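Local coordinates for giardin subunit alpha-1 (Giardia intestinalis, PDB 4EVF), which is an annexin that binds calcium and, in its presence, phospholipids, and takes part in the parasite's attachment to the intestinal mucosa and in rearrangement of its cytoskeleton, at residues 80-85 and 105-110; 91-96 and 239-244; 217-222 and 232-237. One frame throughout, in Å; residues are numbered along the deposited sequence.

Contact 1: 80-85 and 105-110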
loop_
_atom_site.group_PDB
_atom_site.type_symbol
_atom_site.label_atom_id
_atom_site.label_comp_id
_atom_site.label_asym_id
_atom_site.label_seq_id
_atom_site.Cartn_x
_atom_site.Cartn_y
_atom_site.Cartn_z
ATOM N N GLN A 80 -3.122 12.099 4.526
ATOM C CA GLN A 80 -3.093 12.251 5.985
ATOM C C GLN A 80 -2.141 11.230 6.630
ATOM O O GLN A 80 -1.424 11.548 7.589
ATOM C CB GLN A 80 -4.503 12.128 6.580
ATOM C CG GLN A 80 -4.552 12.239 8.104
ATOM C CD GLN A 80 -4.208 13.623 8.604
ATOM O OE1 GLN A 80 -3.275 13.805 9.397
ATOM N NE2 GLN A 80 -4.965 14.612 8.153
ATOM N N HIS A 81 -2.136 10.009 6.100
ATOM C CA HIS A 81 -1.171 8.988 6.530
ATOM C C HIS A 81 0.262 9.486 6.348
ATOM O O HIS A 81 1.117 9.301 7.219
ATOM C CB HIS A 81 -1.351 7.702 5.733
ATOM C CG HIS A 81 -2.534 6.884 6.144
ATOM N ND1 HIS A 81 -2.980 6.809 7.448
ATOM C CD2 HIS A 81 -3.354 6.086 5.419
ATOM C CE1 HIS A 81 -4.030 6.007 7.505
ATOM N NE2 HIS A 81 -4.277 5.559 6.285
ATOM N N ILE A 82 0.521 10.113 5.205
ATOM C CA ILE A 82 1.845 10.660 4.906
ATOM C C ILE A 82 2.223 11.823 5.838
ATOM O O ILE A 82 3.365 11.928 6.291
ATOM C CB ILE A 82 1.933 11.100 3.430
ATOM C CG1 ILE A 82 1.840 9.876 2.512
ATOM C CG2 ILE A 82 3.199 11.903 3.179
ATOM C CD1 ILE A 82 1.873 10.213 1.026
ATOM N N ARG A 83 1.261 12.694 6.112
ATOM C CA ARG A 83 1.426 13.724 7.124
ATOM C C ARG A 83 1.794 13.094 8.471
ATOM O O ARG A 83 2.761 13.498 9.129
ATOM C CB ARG A 83 0.117 14.505 7.283
ATOM C CG ARG A 83 0.243 15.992 6.992
ATOM C CD ARG A 83 1.202 16.686 7.933
ATOM N NE ARG A 83 1.661 17.947 7.365
ATOM C CZ ARG A 83 1.424 19.140 7.899
ATOM N NH1 ARG A 83 0.741 19.244 9.035
ATOM N NH2 ARG A 83 1.884 20.231 7.305
ATOM N N ASP A 84 0.997 12.121 8.887
ATOM C CA ASP A 84 1.225 11.425 10.152
ATOM C C ASP A 84 2.636 10.826 10.218
ATOM O O ASP A 84 3.332 10.939 11.238
ATOM C CB ASP A 84 0.197 10.315 10.334
ATOM C CG ASP A 84 -1.203 10.842 10.599
ATOM O OD1 ASP A 84 -2.095 9.999 10.829
ATOM O OD2 ASP A 84 -1.408 12.079 10.589
ATOM N N ALA A 85 3.052 10.190 9.125
ATOM C CA ALA A 85 4.369 9.561 9.075
ATOM C C ALA A 85 5.481 10.590 9.234
ATOM O O ALA A 85 6.593 10.240 9.601
ATOM C CB ALA A 85 4.554 8.770 7.770
ATOM N N GLU A 105 -1.466 6.957 -10.564
ATOM C CA GLU A 105 -2.707 7.723 -10.576
ATOM C C GLU A 105 -3.071 8.184 -9.167
ATOM O O GLU A 105 -3.330 9.364 -8.919
ATOM C CB GLU A 105 -3.848 6.880 -11.157
ATOM C CG GLU A 105 -3.653 6.477 -12.624
ATOM C CD GLU A 105 -2.517 5.472 -12.852
ATOM O OE1 GLU A 105 -2.121 4.771 -11.901
ATOM O OE2 GLU A 105 -2.015 5.387 -13.999
ATOM N N ASP A 106 -3.087 7.238 -8.238
ATOM C CA ASP A 106 -3.408 7.552 -6.852
ATOM C C ASP A 106 -2.373 8.501 -6.230
ATOM O O ASP A 106 -2.703 9.335 -5.385
ATOM C CB ASP A 106 -3.525 6.256 -6.031
ATOM C CG ASP A 106 -4.910 5.622 -6.121
ATOM O OD1 ASP A 106 -5.854 6.282 -6.614
ATOM O OD2 ASP A 106 -5.057 4.459 -5.680
ATOM N N TRP A 107 -1.114 8.373 -6.628
ATOM C CA TRP A 107 -0.094 9.249 -6.067
ATOM C C TRP A 107 -0.379 10.673 -6.486
ATOM O O TRP A 107 -0.349 11.597 -5.677
ATOM C CB TRP A 107 1.303 8.864 -6.544
ATOM C CG TRP A 107 2.344 9.762 -5.956
ATOM C CD1 TRP A 107 3.079 10.709 -6.603
ATOM C CD2 TRP A 107 2.731 9.821 -4.579
ATOM N NE1 TRP A 107 3.921 11.343 -5.712
ATOM C CE2 TRP A 107 3.724 10.812 -4.465
ATOM C CE3 TRP A 107 2.337 9.125 -3.431
ATOM C CZ2 TRP A 107 4.332 11.123 -3.251
ATOM C CZ3 TRP A 107 2.947 9.439 -2.222
ATOM C CH2 TRP A 107 3.932 10.423 -2.145
ATOM N N HIS A 108 -0.656 10.837 -7.773
ATOM C CA HIS A 108 -0.910 12.149 -8.336
ATOM C C HIS A 108 -2.052 12.865 -7.620
ATOM O O HIS A 108 -1.944 14.059 -7.315
ATOM C CB HIS A 108 -1.196 12.016 -9.831
ATOM C CG HIS A 108 -1.342 13.324 -10.542
ATOM N ND1 HIS A 108 -2.570 13.869 -10.855
ATOM C CD2 HIS A 108 -0.413 14.187 -11.018
ATOM C CE1 HIS A 108 -2.391 15.014 -11.491
ATOM N NE2 HIS A 108 -1.092 15.229 -11.602
ATOM N N GLU A 109 -3.142 12.146 -7.347
ATOM C CA GLU A 109 -4.306 12.752 -6.682
ATOM C C GLU A 109 -4.004 13.020 -5.210
ATOM O O GLU A 109 -4.512 13.975 -4.620
ATOM C CB GLU A 109 -5.547 11.871 -6.814
ATOM C CG GLU A 109 -6.111 11.798 -8.231
ATOM C CD GLU A 109 -6.813 13.084 -8.640
ATOM O OE1 GLU A 109 -8.044 13.177 -8.426
ATOM O OE2 GLU A 109 -6.138 14.001 -9.170
ATOM N N THR A 110 -3.180 12.150 -4.627
ATOM C CA THR A 110 -2.731 12.300 -3.252
ATOM C C THR A 110 -1.917 13.582 -3.082
ATOM O O THR A 110 -2.076 14.305 -2.104
ATOM C CB THR A 110 -1.903 11.058 -2.801
ATOM O OG1 THR A 110 -2.768 9.914 -2.742
ATOM C CG2 THR A 110 -1.275 11.271 -1.417
#

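Contact 2: 91-96 and 239-244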
loop_
_atom_site.group_PDB
_atom_site.type_symbol
_atom_site.label_atom_id
_atom_site.label_comp_id
_atom_site.label_asym_id
_atom_site.label_seq_id
_atom_site.Cartn_x
_atom_site.Cartn_y
_atom_site.Cartn_z
ATOM N N ASP A 91 8.266 7.728 10.110
ATOM C CA ASP A 91 7.687 6.385 10.182
ATOM C C ASP A 91 8.027 5.604 8.916
ATOM O O ASP A 91 7.280 5.642 7.940
ATOM C CB ASP A 91 6.161 6.458 10.388
ATOM C CG ASP A 91 5.544 5.110 10.805
ATOM O OD1 ASP A 91 6.122 4.048 10.480
ATOM O OD2 ASP A 91 4.467 5.114 11.457
ATOM N N HIS A 92 9.151 4.885 8.922
ATOM C CA HIS A 92 9.591 4.221 7.691
ATOM C C HIS A 92 8.618 3.137 7.222
ATOM O O HIS A 92 8.417 2.953 6.022
ATOM C CB HIS A 92 11.005 3.639 7.842
ATOM C CG HIS A 92 12.062 4.672 8.085
ATOM N ND1 HIS A 92 13.405 4.367 8.134
ATOM C CD2 HIS A 92 11.974 6.009 8.284
ATOM C CE1 HIS A 92 14.098 5.467 8.365
ATOM N NE2 HIS A 92 13.254 6.478 8.461
ATOM N N MET A 93 8.027 2.403 8.163
ATOM C CA MET A 93 7.059 1.394 7.781
ATOM C C MET A 93 5.900 2.046 7.040
ATOM O O MET A 93 5.478 1.561 5.994
ATOM C CB MET A 93 6.562 0.602 8.993
ATOM C CG MET A 93 7.595 -0.414 9.494
ATOM S SD MET A 93 7.000 -1.334 10.929
ATOM C CE MET A 93 6.925 -0.024 12.146
ATOM N N ALA A 94 5.415 3.159 7.579
ATOM C CA ALA A 94 4.322 3.899 6.953
ATOM C C ALA A 94 4.741 4.417 5.574
ATOM O O ALA A 94 3.934 4.425 4.631
ATOM C CB ALA A 94 3.890 5.047 7.835
ATOM N N PHE A 95 5.995 4.855 5.461
ATOM C CA PHE A 95 6.545 5.276 4.165
ATOM C C PHE A 95 6.326 4.188 3.110
ATOM O O PHE A 95 5.864 4.480 1.998
ATOM C CB PHE A 95 8.053 5.586 4.253
ATOM C CG PHE A 95 8.390 6.877 4.967
ATOM C CD1 PHE A 95 7.402 7.780 5.321
ATOM C CD2 PHE A 95 9.716 7.183 5.279
ATOM C CE1 PHE A 95 7.719 8.970 5.981
ATOM C CE2 PHE A 95 10.044 8.368 5.927
ATOM C CZ PHE A 95 9.040 9.264 6.280
ATOM N N PHE A 96 6.681 2.944 3.444
ATOM C CA PHE A 96 6.511 1.836 2.502
ATOM C C PHE A 96 5.051 1.707 2.079
ATOM O O PHE A 96 4.747 1.534 0.883
ATOM C CB PHE A 96 7.004 0.493 3.091
ATOM C CG PHE A 96 8.430 0.518 3.564
ATOM C CD1 PHE A 96 9.375 1.316 2.935
ATOM C CD2 PHE A 96 8.820 -0.241 4.662
ATOM C CE1 PHE A 96 10.690 1.347 3.385
ATOM C CE2 PHE A 96 10.131 -0.212 5.118
ATOM C CZ PHE A 96 11.067 0.581 4.478
ATOM N N CYS A 239 1.633 -9.375 10.151
ATOM C CA CYS A 239 1.326 -10.536 10.977
ATOM C C CYS A 239 2.508 -10.824 11.899
ATOM O O CYS A 239 2.347 -10.954 13.122
ATOM C CB CYS A 239 0.990 -11.748 10.116
ATOM S SG CYS A 239 -0.645 -11.660 9.329
ATOM N N ASN A 240 3.697 -10.895 11.305
ATOM C CA ASN A 240 4.932 -11.149 12.050
ATOM C C ASN A 240 5.316 -10.087 13.091
ATOM O O ASN A 240 5.990 -10.390 14.077
ATOM C CB ASN A 240 6.088 -11.383 11.075
ATOM C CG ASN A 240 5.852 -12.583 10.185
ATOM O OD1 ASN A 240 5.071 -13.476 10.528
ATOM N ND2 ASN A 240 6.524 -12.617 9.036
ATOM N N ASP A 241 4.910 -8.844 12.869
ATOM C CA ASP A 241 5.147 -7.791 13.846
ATOM C C ASP A 241 4.044 -7.783 14.898
ATOM O O ASP A 241 3.557 -6.719 15.295
ATOM C CB ASP A 241 5.218 -6.420 13.172
ATOM C CG ASP A 241 6.425 -6.275 12.269
ATOM O OD1 ASP A 241 7.337 -7.134 12.337
ATOM O OD2 ASP A 241 6.465 -5.292 11.497
ATOM N N LYS A 242 3.642 -8.977 15.324
ATOM C CA LYS A 242 2.638 -9.145 16.369
ATOM C C LYS A 242 1.328 -8.422 16.062
ATOM O O LYS A 242 0.774 -7.732 16.923
ATOM C CB LYS A 242 3.195 -8.710 17.733
ATOM C CG LYS A 242 4.421 -9.502 18.172
ATOM C CD LYS A 242 4.618 -9.421 19.686
ATOM C CE LYS A 242 5.785 -10.284 20.153
ATOM N NZ LYS A 242 5.975 -10.206 21.638
ATOM N N GLY A 243 0.842 -8.584 14.833
ATOM C CA GLY A 243 -0.441 -8.033 14.428
ATOM C C GLY A 243 -0.448 -6.518 14.412
ATOM O O GLY A 243 -1.142 -5.878 15.202
ATOM N N ASP A 244 0.340 -5.944 13.510
ATOM C CA ASP A 244 0.442 -4.502 13.354
ATOM C C ASP A 244 -0.876 -3.941 12.833
ATOM O O ASP A 244 -1.128 -3.967 11.620
ATOM C CB ASP A 244 1.558 -4.179 12.351
ATOM C CG ASP A 244 1.843 -2.699 12.249
ATOM O OD1 ASP A 244 0.968 -1.868 12.596
ATOM O OD2 ASP A 244 2.958 -2.358 11.813
#

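Contact 3: 217-222 and 232-237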
loop_
_atom_site.group_PDB
_atom_site.type_symbol
_atom_site.label_atom_id
_atom_site.label_comp_id
_atom_site.label_asym_id
_atom_site.label_seq_id
_atom_site.Cartn_x
_atom_site.Cartn_y
_atom_site.Cartn_z
ATOM N N PHE A 217 14.400 -1.063 -1.068
ATOM C CA PHE A 217 14.636 -1.732 -2.353
ATOM C C PHE A 217 13.855 -3.048 -2.474
ATOM O O PHE A 217 13.403 -3.434 -3.562
ATOM C CB PHE A 217 16.136 -1.959 -2.585
ATOM C CG PHE A 217 16.870 -0.735 -3.059
ATOM C CD1 PHE A 217 17.241 0.256 -2.163
ATOM C CD2 PHE A 217 17.203 -0.582 -4.395
ATOM C CE1 PHE A 217 17.919 1.388 -2.586
ATOM C CE2 PHE A 217 17.878 0.547 -4.835
ATOM C CZ PHE A 217 18.242 1.533 -3.919
ATOM N N TYR A 218 13.699 -3.739 -1.349
ATOM C CA TYR A 218 12.925 -4.967 -1.322
ATOM C C TYR A 218 11.446 -4.691 -1.625
ATOM O O TYR A 218 10.813 -5.413 -2.404
ATOM C CB TYR A 218 13.071 -5.652 0.044
ATOM C CG TYR A 218 12.716 -7.125 0.059
ATOM C CD1 TYR A 218 12.919 -7.927 -1.058
ATOM C CD2 TYR A 218 12.161 -7.713 1.188
ATOM C CE1 TYR A 218 12.595 -9.281 -1.040
ATOM C CE2 TYR A 218 11.837 -9.061 1.218
ATOM C CZ TYR A 218 12.056 -9.838 0.104
ATOM O OH TYR A 218 11.724 -11.174 0.133
ATOM N N CYS A 219 10.894 -3.644 -1.017
ATOM C CA CYS A 219 9.504 -3.286 -1.297
ATOM C C CYS A 219 9.368 -2.875 -2.765
ATOM O O CYS A 219 8.400 -3.245 -3.443
ATOM C CB CYS A 219 9.009 -2.175 -0.366
ATOM S SG CYS A 219 8.668 -2.744 1.356
ATOM N N ALA A 220 10.340 -2.102 -3.245
ATOM C CA ALA A 220 10.345 -1.632 -4.637
ATOM C C ALA A 220 10.315 -2.808 -5.617
ATOM O O ALA A 220 9.571 -2.800 -6.609
ATOM C CB ALA A 220 11.562 -0.771 -4.879
ATOM N N HIS A 221 11.145 -3.810 -5.332
ATOM C CA HIS A 221 11.155 -5.080 -6.057
ATOM C C HIS A 221 9.767 -5.733 -6.160
ATOM O O HIS A 221 9.300 -6.052 -7.256
ATOM C CB HIS A 221 12.158 -6.033 -5.397
ATOM C CG HIS A 221 11.970 -7.469 -5.770
ATOM N ND1 HIS A 221 12.340 -7.972 -6.997
ATOM C CD2 HIS A 221 11.456 -8.511 -5.074
ATOM C CE1 HIS A 221 12.058 -9.262 -7.047
ATOM N NE2 HIS A 221 11.520 -9.614 -5.892
ATOM N N PHE A 222 9.111 -5.946 -5.021
ATOM C CA PHE A 222 7.755 -6.502 -5.013
ATOM C C PHE A 222 6.766 -5.599 -5.744
ATOM O O PHE A 222 5.915 -6.090 -6.492
ATOM C CB PHE A 222 7.260 -6.739 -3.583
ATOM C CG PHE A 222 7.859 -7.950 -2.925
ATOM C CD1 PHE A 222 8.472 -7.846 -1.680
ATOM C CD2 PHE A 222 7.812 -9.184 -3.536
ATOM C CE1 PHE A 222 9.029 -8.958 -1.068
ATOM C CE2 PHE A 222 8.367 -10.301 -2.925
ATOM C CZ PHE A 222 8.975 -10.183 -1.691
ATOM N N ALA A 232 0.951 -8.671 -0.355
ATOM C CA ALA A 232 1.155 -9.953 0.331
ATOM C C ALA A 232 2.279 -9.845 1.369
ATOM O O ALA A 232 2.121 -10.253 2.522
ATOM C CB ALA A 232 1.482 -11.029 -0.659
ATOM N N TYR A 233 3.412 -9.308 0.927
ATOM C CA TYR A 233 4.588 -9.114 1.772
ATOM C C TYR A 233 4.344 -8.187 2.971
ATOM O O TYR A 233 4.753 -8.468 4.102
ATOM C CB TYR A 233 5.738 -8.565 0.922
ATOM C CG TYR A 233 6.955 -8.169 1.741
ATOM C CD1 TYR A 233 7.686 -9.128 2.438
ATOM C CD2 TYR A 233 7.376 -6.846 1.811
ATOM C CE1 TYR A 233 8.795 -8.784 3.185
ATOM C CE2 TYR A 233 8.498 -6.489 2.567
ATOM C CZ TYR A 233 9.197 -7.469 3.251
ATOM O OH TYR A 233 10.311 -7.144 4.009
ATOM N N LEU A 234 3.708 -7.054 2.714
ATOM C CA LEU A 234 3.420 -6.124 3.782
ATOM C C LEU A 234 2.341 -6.687 4.715
ATOM O O LEU A 234 2.373 -6.449 5.911
ATOM C CB LEU A 234 3.021 -4.757 3.203
ATOM C CG LEU A 234 4.085 -3.879 2.513
ATOM C CD1 LEU A 234 3.544 -2.589 1.878
ATOM C CD2 LEU A 234 5.278 -3.583 3.416
ATOM N N ILE A 235 1.524 -7.578 4.333
ATOM C CA ILE A 235 0.559 -8.199 5.255
ATOM C C ILE A 235 1.244 -9.235 6.121
ATOM O O ILE A 235 0.980 -9.331 7.319
ATOM C CB ILE A 235 -0.614 -8.834 4.493
ATOM C CG1 ILE A 235 -1.528 -7.729 3.963
ATOM C CG2 ILE A 235 -1.401 -9.799 5.374
ATOM C CD1 ILE A 235 -2.602 -8.253 3.020
ATOM N N ASN A 236 2.153 -9.986 5.513
ATOM C CA ASN A 236 2.951 -10.941 6.266
ATOM C C ASN A 236 3.813 -10.237 7.342
ATOM O O ASN A 236 3.891 -10.697 8.485
ATOM C CB ASN A 236 3.784 -11.788 5.301
ATOM C CG ASN A 236 4.591 -12.854 6.008
ATOM O OD1 ASN A 236 5.813 -12.736 6.128
ATOM N ND2 ASN A 236 3.915 -13.902 6.480
ATOM N N CYS A 237 4.437 -9.120 6.970
ATOM C CA CYS A 237 5.178 -8.291 7.911
ATOM C C CYS A 237 4.288 -7.888 9.082
ATOM O O CYS A 237 4.682 -8.028 10.239
ATOM C CB CYS A 237 5.749 -7.036 7.233
ATOM S SG CYS A 237 7.018 -7.313 5.955
#

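Contact 1: 80-85 and 105-110
Ile82 on helix 74-87 meets Trp107 and Thr110 on helix 104-118 through one methyl group, CD1, and everything that touches across these two segments is apolar and buried. Ile82 CD1 lies 3.5 Å from Trp107 CZ3 and 3.8 Å from Trp107 CH2, approaching the far end of the indole obliquely. The isoleucine is stretched to its full length, with CG1 anti to the carbonyl carbon and CD1 carrying on in the same zigzag (chi2 178°), which lets a single methyl at the tip of the arm reach both the ring and Thr110. On Trp107, with CG anti to the backbone N (chi1 -180°), the indole is carried off its helix, and its six-membered ring, CZ3 foremost, is the part that reaches Ile82; the two side chains cross at about a right angle. Thr110 completes the apolar patch with CG2, 4.1 Å from Ile82 CD1.

Both segments belong to what is predicted to be the second of the four annexin repeats, a compact helical bundle; helix 92-100, which joins the two in sequence, also touches Ile82 through Thr98.

The polar bonds are made within or around the helices, none across the two segments. Thr110 OG1 donates to Asp106 O at 2.7 Å, while Thr110 N reaches the same oxygen at 3.0 Å from the opposite face of its plane. Threonine fits here because its hydroxyl is satisfied within its own helix while its methyl is turned to Ile82. Asp106 OD1 forms a salt bridge with Arg74 and accepts a hydrogen bond from His75, both of helix 74-87. A separate link between the helices joins Arg83 NE to Tyr114 OH.

Contact 2: 91-96 and 239-244
Met93, in the first turn of helix 92-100, holds its sulfur toward Asp241 and Asp244 of the turn that follows helix 227-240. Met93 SD is 4.0 Å from Asp241 OD2 and 4.3 Å from Asp244 OD2, a loose approach with no hydrogen bond across it. CG and SD run straight out from the helix (chi2 180°) and the chain then bends at chi3, which puts the sulfur foremost. A long, flexible methionine suits a gap in which the closest CA atoms, those of Met93 and Asp244, are still 10.5 Å apart.

What is firmly held is the frame on either side: two helix N-caps and the buried Phe96. Asp91 caps its helix: OD1 accepts from Ala94 N at 3.1 Å in a nearly straight bond (164°), met from well above the carboxylate plane. Farther along the turn, the carbonyl oxygen His92 O sits 3.3 Å above the centre of the Phe96 ring. In the other segment Asp244 is the second N-cap, less exposed and fixed by the backbone N of Arg247 on its OD1, while Gly243 accommodates a positive phi in the tight turn. By contrast, Met93 and Asp241 are exposed to solvent.

The contact joins the predicted second and fourth annexin repeats; in annexins these repeats face each other across a polar centre, and the acidic groups here are consistent with that. Helix 245-255 fills in beside it, with Arg247 touching Met93 and Asp241 and Arg250 touching Asp91, while helices 74-87 and 135-145 pack on Phe95, and helices 211-225 and 135-145 on Phe96.

Contact 3: 217-222 and 232-237
Phe222 and Tyr233 have the nearest CA atoms of the two helical segments, 7.9 Å apart. The short axes come within 11.0 Å and run at 136°, roughly antiparallel but strongly splayed. So wide a spacing is filled by large rings, and Tyr233 is the central one. A first torsion of 173° sends the Tyr233 ring away from its own backbone N and toward helix 211-225, where it meets three residues. Tyr218 turns an edge onto the face of Tyr233, with planes at 72° and centroids 5.0 Å apart; Tyr218 CD2 lies 3.4 Å from Tyr233 OH. Phe222 is more nearly aligned with Tyr233 and brings Phe222 CE1 over one face, 3.6 Å from Tyr233 CG. The same CE1 also lies over a face of Tyr218, wedged into the angle between the two tyrosines. Cys237 SG covers the opposite face of Tyr233 from within its own helix.

At the ring's rim, Cys219 SG comes in near the plane, 3.9 Å from Tyr233 CE2, and touches Leu234 CD2 at 4.1 Å. A small polarisable thiol fits this slot between ring and leucine. Tyr269, from a loop, packs on both Phe222 and Tyr233. Tyr218, Phe222 and Tyr233 form an aromatic cluster, with the Cys219 sulfur-aromatic contact at its edge, joining segments 217-222 and 232-237, which fall in the predicted third and fourth annexin repeats.

How the contacts relate
Contacts 1 and 3 are buried, whereas contact 2 lies at the surface, and the chemistry follows: aliphatic-on-indole packing within one predicted repeat in contact 1, an aromatic cluster between two predicted repeats in contact 3, and a methionine beside carboxylates in contact 2. Contacts 2 and 3 both use helix 227-240, one at its end and the other farther back, and Phe96 CG packs on Cys219 SG at 3.9 Å. Contact 1 meets contact 2 through Ala85, which packs on Ala94 and Phe95. Contacts 1 and 3 do not touch, their nearest atoms being about 12 Å apart; helix 92-100 lies between them as the shared neighbour.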